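Local coordinates for hypothetical protein Atu0240 (Agrobacterium tumefaciens str. C58, PDB 2GAX), which is of unknown function, though its family belongs to the same clan as the peptidyl-tRNA hydrolases of the PTH2 type, at residues A32-D44 and N48-V60. Sequence-based numbering, arbitrary orientation.
Sequences AQTGEIIGEPYRD and NVYNPLSIQPIVV
Asn48 and Asp44 close the end of the contact: Asn48 N donates to Asp44 OD1 at 2.9 Å, and Asn48 O accepts Asp44 N in return. Asp44 suits this turn because its short carboxylate, with CG between the backbone N and carbonyl carbon (chi1 72°), also takes Ala46 N on OD1 and, on OD2, the hydroxyl of Tyr50. That hydroxyl arrives 2.6 Å from Asp44 OD2, above the carboxylate plane. Branched Val49 sets CG1 against Pro41 CB and lies alongside the extended Arg43. Tyr50 N binds Tyr42 O at 2.7 Å. The short, weakly bonded strands 42-43 and 49-50 form an antiparallel beta hairpin on an arm projecting from the main mixed sheet. Pro52, with no N-H to satisfy, presses CG against Ile38 CG2 at a tight 3.5 Å. Leu53 lays CD1 over one face of the Tyr42 ring, a CH-pi contact, while its O accepts Gly39 N in a nearly straight bond. Water 2 joins Ser54 O to Tyr42 OH; small Ser54 turns OG back to donate to a lone pair of Gln56 O, in the carbonyl plane. Ile55 N reaches Ile37 O at 2.7 Å, and Gly39, lacking a side chain, lets Ile55 CG2 settle on its CA. Buried Gln56, its NE2 hydrogen-bonded to Thr4 and its OE1 to Arg118, rests OE1 3.6 Å from Ile37 CG2.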
loop_
_atom_site.group_PDB
_atom_site.type_symbol
_atom_site.label_atom_id
_atom_site.label_comp_id
_atom_site.label_asym_id
_atom_site.label_seq_id
_atom_site.Cartn_x
_atom_site.Cartn_y
_atom_site.Cartn_z
ATOM N N ALA A 32 -9.184 5.602 -2.350
ATOM C CA ALA A 32 -10.261 6.046 -1.451
ATOM C C ALA A 32 -9.831 7.302 -0.686
ATOM O O ALA A 32 -10.613 8.241 -0.558
ATOM C CB ALA A 32 -10.644 4.934 -0.463
ATOM N N GLN A 33 -8.580 7.309 -0.225
ATOM C CA GLN A 33 -7.991 8.415 0.541
ATOM C C GLN A 33 -7.756 9.685 -0.299
ATOM O O GLN A 33 -7.895 10.806 0.212
ATOM C CB GLN A 33 -6.658 7.951 1.142
ATOM C CG GLN A 33 -5.933 8.967 2.010
ATOM C CD GLN A 33 -4.605 8.430 2.506
ATOM O OE1 GLN A 33 -3.925 7.678 1.802
ATOM N NE2 GLN A 33 -4.237 8.798 3.728
ATOM N N THR A 34 -7.364 9.504 -1.561
ATOM C CA THR A 34 -7.034 10.640 -2.443
ATOM C C THR A 34 -7.599 10.412 -3.844
ATOM O O THR A 34 -6.876 10.004 -4.760
ATOM C CB THR A 34 -5.509 10.896 -2.513
ATOM O OG1 THR A 34 -4.963 10.958 -1.194
ATOM C CG2 THR A 34 -5.196 12.213 -3.230
ATOM N N GLY A 35 -8.895 10.670 -4.000
ATOM C CA GLY A 35 -9.581 10.482 -5.280
ATOM C C GLY A 35 -9.014 11.359 -6.382
ATOM O O GLY A 35 -9.182 11.072 -7.554
ATOM N N GLU A 36 -8.342 12.442 -5.981
ATOM C CA GLU A 36 -7.703 13.387 -6.900
ATOM C C GLU A 36 -6.587 12.780 -7.781
ATOM O O GLU A 36 -6.202 13.376 -8.795
ATOM C CB GLU A 36 -7.154 14.588 -6.107
ATOM C CG GLU A 36 -8.230 15.438 -5.424
ATOM C CD GLU A 36 -8.696 14.895 -4.056
ATOM O OE1 GLU A 36 -8.090 13.946 -3.502
ATOM O OE2 GLU A 36 -9.696 15.439 -3.533
ATOM N N ILE A 37 -6.073 11.601 -7.421
ATOM C CA ILE A 37 -5.036 10.964 -8.258
ATOM C C ILE A 37 -5.597 10.362 -9.560
ATOM O O ILE A 37 -4.860 10.097 -10.495
ATOM C CB ILE A 37 -4.139 9.935 -7.484
ATOM C CG1 ILE A 37 -4.908 8.662 -7.129
ATOM C CG2 ILE A 37 -3.505 10.574 -6.231
ATOM C CD1 ILE A 37 -4.014 7.448 -6.783
ATOM N N ILE A 38 -6.914 10.178 -9.628
ATOM C CA ILE A 38 -7.522 9.590 -10.802
ATOM C C ILE A 38 -7.621 10.619 -11.934
ATOM O O ILE A 38 -8.145 11.719 -11.742
ATOM C CB ILE A 38 -8.900 8.980 -10.459
ATOM C CG1 ILE A 38 -8.764 7.836 -9.423
ATOM C CG2 ILE A 38 -9.645 8.550 -11.716
ATOM C CD1 ILE A 38 -7.759 6.752 -9.747
ATOM N N GLY A 39 -7.117 10.264 -13.112
ATOM C CA GLY A 39 -7.200 11.179 -14.252
ATOM C C GLY A 39 -8.385 11.044 -15.182
ATOM O O GLY A 39 -9.486 10.658 -14.772
ATOM N N GLU A 40 -8.143 11.381 -16.444
ATOM C CA GLU A 40 -9.128 11.308 -17.533
ATOM C C GLU A 40 -9.260 9.866 -18.050
ATOM O O GLU A 40 -8.320 9.092 -17.929
ATOM C CB GLU A 40 -8.653 12.219 -18.671
ATOM C CG GLU A 40 -8.947 13.685 -18.430
ATOM C CD GLU A 40 -10.440 13.946 -18.486
ATOM O OE1 GLU A 40 -11.005 13.957 -19.611
ATOM O OE2 GLU A 40 -11.048 14.112 -17.403
ATOM N N PRO A 41 -10.423 9.497 -18.641
ATOM C CA PRO A 41 -10.494 8.122 -19.131
ATOM C C PRO A 41 -9.528 7.818 -20.281
ATOM O O PRO A 41 -9.196 8.698 -21.079
ATOM C CB PRO A 41 -11.941 7.992 -19.632
ATOM C CG PRO A 41 -12.694 9.131 -18.961
ATOM C CD PRO A 41 -11.683 10.233 -18.882
ATOM N N TYR A 42 -9.102 6.562 -20.352
ATOM C CA TYR A 42 -8.283 6.071 -21.450
ATOM C C TYR A 42 -9.175 5.759 -22.641
ATOM O O TYR A 42 -10.271 5.208 -22.474
ATOM C CB TYR A 42 -7.483 4.839 -21.000
ATOM C CG TYR A 42 -6.213 5.166 -20.229
ATOM C CD1 TYR A 42 -4.967 4.890 -20.781
ATOM C CD2 TYR A 42 -6.258 5.771 -18.968
ATOM C CE1 TYR A 42 -3.781 5.188 -20.096
ATOM C CE2 TYR A 42 -5.070 6.087 -18.265
ATOM C CZ TYR A 42 -3.838 5.792 -18.851
ATOM O OH TYR A 42 -2.664 6.069 -18.182
ATOM N N ARG A 43 -8.707 6.122 -23.834
ATOM C CA ARG A 43 -9.468 6.000 -25.070
ATOM C C ARG A 43 -8.561 5.375 -26.129
ATOM O O ARG A 43 -7.455 5.878 -26.399
ATOM C CB ARG A 43 -9.987 7.384 -25.508
ATOM C CG ARG A 43 -10.897 8.055 -24.485
ATOM C CD ARG A 43 -11.295 9.476 -24.899
ATOM N NE ARG A 43 -11.734 10.316 -23.770
ATOM C CZ ARG A 43 -12.953 10.304 -23.198
ATOM N NH1 ARG A 43 -13.900 9.467 -23.603
ATOM N NH2 ARG A 43 -13.224 11.142 -22.197
ATOM N N ASP A 44 -8.976 4.255 -26.705
ATOM C CA ASP A 44 -8.099 3.626 -27.690
ATOM C C ASP A 44 -8.313 4.139 -29.117
ATOM O O ASP A 44 -9.121 5.036 -29.333
ATOM C CB ASP A 44 -8.131 2.105 -27.610
ATOM C CG ASP A 44 -9.425 1.513 -28.119
ATOM O OD1 ASP A 44 -10.171 2.190 -28.868
ATOM O OD2 ASP A 44 -9.682 0.352 -27.768
ATOM N N ASN A 48 -12.886 3.124 -28.283
ATOM C CA ASN A 48 -13.239 2.419 -27.051
ATOM C C ASN A 48 -12.755 3.225 -25.848
ATOM O O ASN A 48 -11.706 3.872 -25.920
ATOM C CB ASN A 48 -12.653 1.000 -27.050
ATOM C CG ASN A 48 -13.089 0.158 -28.260
ATOM O OD1 ASN A 48 -12.258 -0.488 -28.905
ATOM N ND2 ASN A 48 -14.384 0.142 -28.553
ATOM N N VAL A 49 -13.539 3.238 -24.771
ATOM C CA VAL A 49 -13.209 4.003 -23.567
ATOM C C VAL A 49 -12.953 3.049 -22.406
ATOM O O VAL A 49 -13.618 2.027 -22.284
ATOM C CB VAL A 49 -14.330 5.018 -23.209
ATOM C CG1 VAL A 49 -13.903 5.982 -22.093
ATOM C CG2 VAL A 49 -14.712 5.828 -24.440
ATOM N N TYR A 50 -11.992 3.405 -21.553
ATOM C CA TYR A 50 -11.584 2.569 -20.419
ATOM C C TYR A 50 -11.506 3.377 -19.133
ATOM O O TYR A 50 -11.572 4.610 -19.166
ATOM C CB TYR A 50 -10.240 1.888 -20.719
ATOM C CG TYR A 50 -10.237 1.110 -22.011
ATOM C CD1 TYR A 50 -10.495 -0.255 -22.024
ATOM C CD2 TYR A 50 -10.003 1.749 -23.231
ATOM C CE1 TYR A 50 -10.495 -0.973 -23.213
ATOM C CE2 TYR A 50 -10.002 1.044 -24.425
ATOM C CZ TYR A 50 -10.258 -0.316 -24.410
ATOM O OH TYR A 50 -10.258 -1.031 -25.586
ATOM N N ASN A 51 -11.381 2.692 -17.999
ATOM C CA ASN A 51 -11.328 3.367 -16.706
ATOM C C ASN A 51 -10.209 4.387 -16.684
ATOM O O ASN A 51 -9.157 4.133 -17.266
ATOM C CB ASN A 51 -11.107 2.369 -15.565
ATOM C CG ASN A 51 -12.338 1.524 -15.271
ATOM O OD1 ASN A 51 -12.237 0.364 -14.831
ATOM N ND2 ASN A 51 -13.497 2.107 -15.476
ATOM N N PRO A 52 -10.420 5.526 -15.993
ATOM C CA PRO A 52 -9.275 6.403 -15.768
ATOM C C PRO A 52 -8.395 5.780 -14.683
ATOM O O PRO A 52 -8.895 4.995 -13.866
ATOM C CB PRO A 52 -9.913 7.688 -15.270
ATOM C CG PRO A 52 -11.173 7.240 -14.559
ATOM C CD PRO A 52 -11.656 6.038 -15.370
ATOM N N LEU A 53 -7.104 6.089 -14.693
ATOM C CA LEU A 53 -6.157 5.466 -13.750
ATOM C C LEU A 53 -5.429 6.533 -12.939
ATOM O O LEU A 53 -5.612 7.721 -13.190
ATOM C CB LEU A 53 -5.142 4.588 -14.512
ATOM C CG LEU A 53 -5.617 3.569 -15.573
ATOM C CD1 LEU A 53 -4.413 2.866 -16.218
ATOM C CD2 LEU A 53 -6.625 2.527 -15.043
ATOM N N SER A 54 -4.605 6.118 -11.973
ATOM C CA SER A 54 -3.754 7.052 -11.234
ATOM C C SER A 54 -2.888 7.821 -12.206
ATOM O O SER A 54 -2.308 7.237 -13.134
ATOM C CB SER A 54 -2.852 6.325 -10.229
ATOM O OG SER A 54 -1.944 7.255 -9.623
ATOM N N ILE A 55 -2.827 9.131 -12.012
ATOM C CA ILE A 55 -1.943 9.965 -12.803
ATOM C C ILE A 55 -0.540 9.982 -12.201
ATOM O O ILE A 55 0.402 10.452 -12.834
ATOM C CB ILE A 55 -2.481 11.414 -12.929
ATOM C CG1 ILE A 55 -2.646 12.070 -11.550
ATOM C CG2 ILE A 55 -3.767 11.404 -13.723
ATOM C CD1 ILE A 55 -3.028 13.560 -11.599
ATOM N N GLN A 56 -0.429 9.483 -10.970
ATOM C CA GLN A 56 0.813 9.543 -10.200
ATOM C C GLN A 56 1.519 8.184 -10.212
ATOM O O GLN A 56 0.869 7.159 -10.016
ATOM C CB GLN A 56 0.459 9.964 -8.767
ATOM C CG GLN A 56 1.602 10.249 -7.844
ATOM C CD GLN A 56 1.179 10.944 -6.546
ATOM O OE1 GLN A 56 0.018 11.357 -6.366
ATOM N NE2 GLN A 56 2.130 11.072 -5.631
ATOM N N PRO A 57 2.862 8.169 -10.407
ATOM C CA PRO A 57 3.629 6.935 -10.362
ATOM C C PRO A 57 3.524 6.229 -9.012
ATOM O O PRO A 57 3.267 6.861 -7.986
ATOM C CB PRO A 57 5.084 7.414 -10.567
ATOM C CG PRO A 57 4.963 8.683 -11.259
ATOM C CD PRO A 57 3.734 9.327 -10.693
ATOM N N ILE A 58 3.743 4.925 -9.036
ATOM C CA ILE A 58 3.620 4.077 -7.865
ATOM C C ILE A 58 4.875 3.208 -7.759
ATOM O O ILE A 58 5.148 2.377 -8.636
ATOM C CB ILE A 58 2.338 3.202 -7.968
ATOM C CG1 ILE A 58 1.088 4.090 -8.016
ATOM C CG2 ILE A 58 2.248 2.177 -6.828
ATOM C CD1 ILE A 58 -0.092 3.466 -8.738
ATOM N N VAL A 59 5.656 3.425 -6.705
ATOM C CA VAL A 59 6.873 2.640 -6.470
ATOM C C VAL A 59 6.582 1.412 -5.603
ATOM O O VAL A 59 6.016 1.540 -4.529
ATOM C CB VAL A 59 7.972 3.523 -5.804
ATOM C CG1 VAL A 59 9.149 2.693 -5.389
ATOM C CG2 VAL A 59 8.406 4.625 -6.749
ATOM N N VAL A 60 6.977 0.225 -6.061
ATOM C CA VAL A 60 6.754 -1.003 -5.275
ATOM C C VAL A 60 8.064 -1.507 -4.666
ATOM O O VAL A 60 9.077 -1.608 -5.359
ATOM C CB VAL A 60 6.081 -2.118 -6.117
ATOM C CG1 VAL A 60 5.792 -3.363 -5.255
ATOM C CG2 VAL A 60 4.794 -1.598 -6.738
HETATM O O HOH W 1 -6.350 8.546 -16.198
HETATM O O HOH W 2 -2.400 7.130 -15.976
#